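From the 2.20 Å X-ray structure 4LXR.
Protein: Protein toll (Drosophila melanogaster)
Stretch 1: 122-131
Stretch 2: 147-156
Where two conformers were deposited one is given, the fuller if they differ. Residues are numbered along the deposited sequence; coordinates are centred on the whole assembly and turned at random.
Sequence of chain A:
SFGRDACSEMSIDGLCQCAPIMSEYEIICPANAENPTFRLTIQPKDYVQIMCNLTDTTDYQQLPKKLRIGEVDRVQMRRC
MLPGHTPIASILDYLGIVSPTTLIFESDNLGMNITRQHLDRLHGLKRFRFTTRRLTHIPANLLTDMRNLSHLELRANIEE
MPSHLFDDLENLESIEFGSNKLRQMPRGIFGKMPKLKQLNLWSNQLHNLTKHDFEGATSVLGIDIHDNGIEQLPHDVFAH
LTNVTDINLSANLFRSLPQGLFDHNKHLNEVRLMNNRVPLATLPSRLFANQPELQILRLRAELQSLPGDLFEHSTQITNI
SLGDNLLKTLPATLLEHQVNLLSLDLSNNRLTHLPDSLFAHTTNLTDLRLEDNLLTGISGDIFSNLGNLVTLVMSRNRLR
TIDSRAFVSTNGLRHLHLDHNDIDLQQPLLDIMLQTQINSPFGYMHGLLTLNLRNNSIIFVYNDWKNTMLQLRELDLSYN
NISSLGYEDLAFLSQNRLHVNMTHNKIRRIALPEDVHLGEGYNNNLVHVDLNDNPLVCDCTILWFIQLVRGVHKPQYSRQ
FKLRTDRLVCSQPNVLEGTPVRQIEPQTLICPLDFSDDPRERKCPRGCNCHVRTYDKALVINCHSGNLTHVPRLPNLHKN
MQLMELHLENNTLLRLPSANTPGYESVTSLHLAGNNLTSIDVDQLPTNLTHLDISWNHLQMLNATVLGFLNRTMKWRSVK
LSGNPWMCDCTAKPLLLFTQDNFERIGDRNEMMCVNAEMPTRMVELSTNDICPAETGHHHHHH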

# COMPACT_ATOMS: atom_id res chain seq x y z
N LEU A 122 37.52 17.83 -30.90
CA LEU A 122 36.47 17.88 -29.89
C LEU A 122 36.83 18.71 -28.66
O LEU A 122 36.28 18.50 -27.57
N HIS A 123 37.76 19.66 -28.84
CA HIS A 123 38.21 20.53 -27.75
C HIS A 123 37.13 21.52 -27.29
O HIS A 123 37.26 22.14 -26.24
N GLY A 124 36.06 21.64 -28.07
CA GLY A 124 34.91 22.45 -27.69
C GLY A 124 33.91 21.85 -26.70
O GLY A 124 33.00 22.55 -26.24
N LEU A 125 34.09 20.56 -26.36
CA LEU A 125 33.13 19.85 -25.50
C LEU A 125 33.05 20.42 -24.09
O LEU A 125 34.06 20.83 -23.52
N LYS A 126 31.84 20.44 -23.53
CA LYS A 126 31.65 20.85 -22.14
C LYS A 126 31.59 19.64 -21.25
O LYS A 126 31.83 19.72 -20.05
N ARG A 127 31.28 18.50 -21.84
CA ARG A 127 31.03 17.33 -21.03
C ARG A 127 31.54 16.10 -21.74
O ARG A 127 31.27 15.90 -22.91
N PHE A 128 32.27 15.26 -21.03
CA PHE A 128 32.81 14.06 -21.65
C PHE A 128 32.75 12.94 -20.66
O PHE A 128 33.08 13.14 -19.50
N ARG A 129 32.33 11.75 -21.10
CA ARG A 129 32.33 10.57 -20.25
C ARG A 129 32.95 9.40 -20.98
O ARG A 129 32.59 9.12 -22.12
N PHE A 130 33.86 8.70 -20.32
CA PHE A 130 34.44 7.48 -20.87
C PHE A 130 34.23 6.36 -19.87
O PHE A 130 34.63 6.47 -18.70
N THR A 131 33.67 5.25 -20.33
CA THR A 131 33.26 4.21 -19.41
C THR A 131 33.53 2.86 -20.04
O THR A 131 33.13 2.61 -21.19
N ARG A 147 40.07 22.69 -22.74
CA ARG A 147 39.92 23.85 -21.86
C ARG A 147 38.47 24.36 -21.75
O ARG A 147 38.21 25.36 -21.09
N ASN A 148 37.54 23.65 -22.39
CA ASN A 148 36.12 23.95 -22.28
C ASN A 148 35.33 22.99 -21.41
O ASN A 148 34.16 23.24 -21.10
N LEU A 149 35.95 21.88 -21.03
CA LEU A 149 35.27 20.88 -20.24
C LEU A 149 34.84 21.43 -18.88
O LEU A 149 35.66 21.96 -18.13
N SER A 150 33.56 21.29 -18.55
CA SER A 150 33.12 21.62 -17.21
C SER A 150 32.79 20.36 -16.43
O SER A 150 32.80 20.37 -15.20
N HIS A 151 32.55 19.25 -17.13
CA HIS A 151 32.12 18.01 -16.45
C HIS A 151 32.84 16.81 -17.05
O HIS A 151 32.79 16.59 -18.25
N LEU A 152 33.53 16.06 -16.20
CA LEU A 152 34.37 14.97 -16.66
C LEU A 152 33.99 13.74 -15.88
O LEU A 152 33.90 13.79 -14.65
N GLU A 153 33.82 12.62 -16.58
CA GLU A 153 33.60 11.36 -15.91
C GLU A 153 34.45 10.30 -16.55
O GLU A 153 34.44 10.14 -17.76
N LEU A 154 35.19 9.56 -15.72
CA LEU A 154 36.04 8.50 -16.24
C LEU A 154 35.80 7.32 -15.37
O LEU A 154 35.86 7.41 -14.15
N ARG A 155 35.53 6.20 -16.01
CA ARG A 155 35.30 4.99 -15.27
C ARG A 155 35.99 3.85 -15.99
O ARG A 155 35.48 3.37 -17.01
N ALA A 156 37.13 3.42 -15.47
CA ALA A 156 37.91 2.41 -16.16
C ALA A 156 38.85 1.62 -15.25
O ALA A 156 39.98 1.31 -15.64

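Side-chain packing between two neighbouring parallel strands of Toll, 127-131 and 151-155, whose axes approach to 4.8 Å and diverge by 3°. Leu122 opens a type I turn that ends at Leu125; Leu122 itself is out of reach of the second stretch. His123 and Gly124 border Asn148, whose CA-to-CB bond points toward the first stretch; Asn148 CB lies 3.6 Å from His123 O. Water 1 bridges the two loops, donating to His123 O (2.8 Å) and Leu125 O (2.9 Å) and accepting from Asn148 N (3.0 Å). Leu125 (m, t) points sideways, and its CB meets Leu149 CD2 at 4.2 Å. Lys126 points away overall, yet its CE passes 3.9 Å from Asn148 ND2; Lys126 O takes hydrogen bonds from Ser150 N (2.8 Å) and His151 N (3.0 Å), plus a weak one from Ser150 OG (3.5 Å; Ser150 p).

From Arg127 the side chains alternate between the two faces of the sheet, and bridged partners share a face. Arg127, extended with chi1 to chi3 all t, lies alongside His151 (chi1 t): Arg127 NH2 sits over one face of the imidazole, 3.4 Å from His151 CE1. Water 2 accepts from Arg127 NE (3.2 Å), donates to Phe128 O (2.9 Å) and bonds His151 ND1 (2.6 Å), so it ties ring, guanidinium and backbone together. Water 3 accepts from Arg127 NH2 (2.7 Å) and donates to Glu153 OE2 (2.7 Å), linking opposite charges indirectly.

Phe128 (chi1 t, chi2 69°) turns to the other face, into an apolar cluster. Its CB touches Leu149 CD2 at 3.8 Å, Leu152 CD1 approaches the ring edge 4.0 Å from Phe128 CD2, and Leu154 CD2 lies 4.2 Å from Phe128 CE2. Leu149 (m, t) points away at CB, but its end comes nearer, which brings CD2 to Phe128; the ends of Leu152 (t, p) and Leu154 (m, t) likewise come nearer.

Arg129 (t, t, p) returns to the face of Arg127 and packs its CD 3.3 Å from CD of the extended Glu153 (t, t). The charges remain beyond salt-bridge range, with Arg129 NE 4.3 Å from Glu153 OE2; Arg129 NH1 donates to Thr131 OG1 at 3.2 Å, within the same stretch. Phe130 (chi1 t, chi2 55°) joins the leucine face, its CB 3.8 Å from Leu154 CD2. Thr131 (m) places OG1 4.0 Å from Arg155 CB, while the end of Arg155 (t, t, m) leads away. On the same face, water 4 bridges Thr131 OG1 (3.0 Å) and Glu153 OE1 (2.4 Å, water donating).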

# COMPACT_ATOMS: atom_id res chain seq x y z
CB LEU A 122 36.03 16.47 -29.48
CG LEU A 122 35.35 15.75 -30.65
CD1 LEU A 122 34.95 14.32 -30.31
CD2 LEU A 122 34.16 16.54 -31.11
CB HIS A 123 39.49 21.31 -28.15
CG HIS A 123 40.66 20.42 -28.45
ND1 HIS A 123 40.63 19.06 -28.28
CD2 HIS A 123 41.88 20.71 -28.96
CE1 HIS A 123 41.79 18.54 -28.65
NE2 HIS A 123 42.57 19.52 -29.07
CB LEU A 125 33.46 18.35 -25.41
CG LEU A 125 33.31 17.43 -26.63
CD1 LEU A 125 33.89 16.08 -26.27
CD2 LEU A 125 31.83 17.28 -27.10
CB LYS A 126 30.38 21.70 -21.98
CG LYS A 126 30.61 23.18 -22.30
CD LYS A 126 29.59 23.68 -23.30
CE LYS A 126 29.80 25.17 -23.58
NZ LYS A 126 29.26 25.58 -24.92
CB ARG A 127 29.52 17.20 -20.71
CG ARG A 127 29.20 15.99 -19.82
CD ARG A 127 27.84 16.06 -19.11
NE ARG A 127 27.76 15.01 -18.09
CZ ARG A 127 26.73 14.81 -17.27
NH1 ARG A 127 25.65 15.59 -17.34
NH2 ARG A 127 26.78 13.82 -16.38
CB PHE A 128 34.26 14.31 -22.12
CG PHE A 128 35.00 13.06 -22.53
CD1 PHE A 128 34.64 12.38 -23.70
CD2 PHE A 128 36.07 12.58 -21.77
CE1 PHE A 128 35.33 11.23 -24.10
CE2 PHE A 128 36.78 11.43 -22.17
CZ PHE A 128 36.41 10.74 -23.33
CB ARG A 129 30.92 10.19 -19.78
CG ARG A 129 30.88 8.75 -19.23
CD ARG A 129 29.74 8.51 -18.21
NE ARG A 129 28.42 8.39 -18.82
CZ ARG A 129 27.89 7.28 -19.34
NH1 ARG A 129 28.58 6.13 -19.39
NH2 ARG A 129 26.65 7.33 -19.84
CB PHE A 130 35.94 7.66 -21.15
CG PHE A 130 36.61 6.43 -21.68
CD1 PHE A 130 36.12 5.80 -22.83
CD2 PHE A 130 37.73 5.92 -21.06
CE1 PHE A 130 36.73 4.65 -23.34
CE2 PHE A 130 38.36 4.76 -21.56
CZ PHE A 130 37.86 4.13 -22.70
CB THR A 131 31.75 4.34 -19.10
OG1 THR A 131 31.54 5.53 -18.32
CG2 THR A 131 31.22 3.13 -18.35
CB ARG A 147 40.90 24.98 -22.25
CG ARG A 147 42.39 24.64 -22.00
CD ARG A 147 43.29 25.89 -21.83
NE ARG A 147 44.68 25.54 -21.53
CZ ARG A 147 45.22 25.54 -20.31
NH1 ARG A 147 44.48 25.87 -19.26
NH2 ARG A 147 46.50 25.20 -20.14
CB ASN A 148 35.49 23.98 -23.66
CG ASN A 148 34.99 25.34 -24.03
OD1 ASN A 148 35.79 26.25 -24.29
ND2 ASN A 148 33.67 25.50 -24.05
CB LEU A 149 36.15 19.66 -20.02
CG LEU A 149 36.25 18.51 -21.01
CD1 LEU A 149 37.03 17.37 -20.34
CD2 LEU A 149 34.85 18.03 -21.48
CB SER A 150 31.92 22.59 -17.26
OG SER A 150 30.73 21.91 -17.58
CB HIS A 151 30.60 17.82 -16.53
CG HIS A 151 30.08 16.71 -15.65
ND1 HIS A 151 30.39 15.37 -15.86
CD2 HIS A 151 29.25 16.73 -14.58
CE1 HIS A 151 29.80 14.63 -14.94
NE2 HIS A 151 29.09 15.43 -14.16
CB LEU A 152 35.86 15.29 -16.39
CG LEU A 152 36.85 14.12 -16.55
CD1 LEU A 152 36.90 13.67 -18.05
CD2 LEU A 152 38.27 14.48 -16.07
CB GLU A 153 32.09 10.93 -15.97
CG GLU A 153 31.84 9.52 -15.34
CD GLU A 153 30.32 9.24 -15.07
OE1 GLU A 153 29.92 8.07 -14.83
OE2 GLU A 153 29.53 10.20 -15.12
CB LEU A 154 37.54 8.88 -16.18
CG LEU A 154 37.98 10.05 -17.04
CD1 LEU A 154 39.46 10.39 -16.78
CD2 LEU A 154 37.76 9.71 -18.50
CB ARG A 155 33.80 4.68 -15.16
CG ARG A 155 33.56 3.55 -14.20
CD ARG A 155 32.14 3.24 -13.96
NE ARG A 155 31.36 4.23 -13.21
CZ ARG A 155 30.23 3.88 -12.59
NH1 ARG A 155 29.86 2.61 -12.63
NH2 ARG A 155 29.48 4.76 -11.94
CB ALA A 156 38.71 3.08 -17.27
O HOH W 1 36.93 21.05 -23.70
O HOH W 2 30.75 13.86 -17.98
O HOH W 3 28.80 12.05 -16.96
O HOH W 4 30.53 5.85 -15.56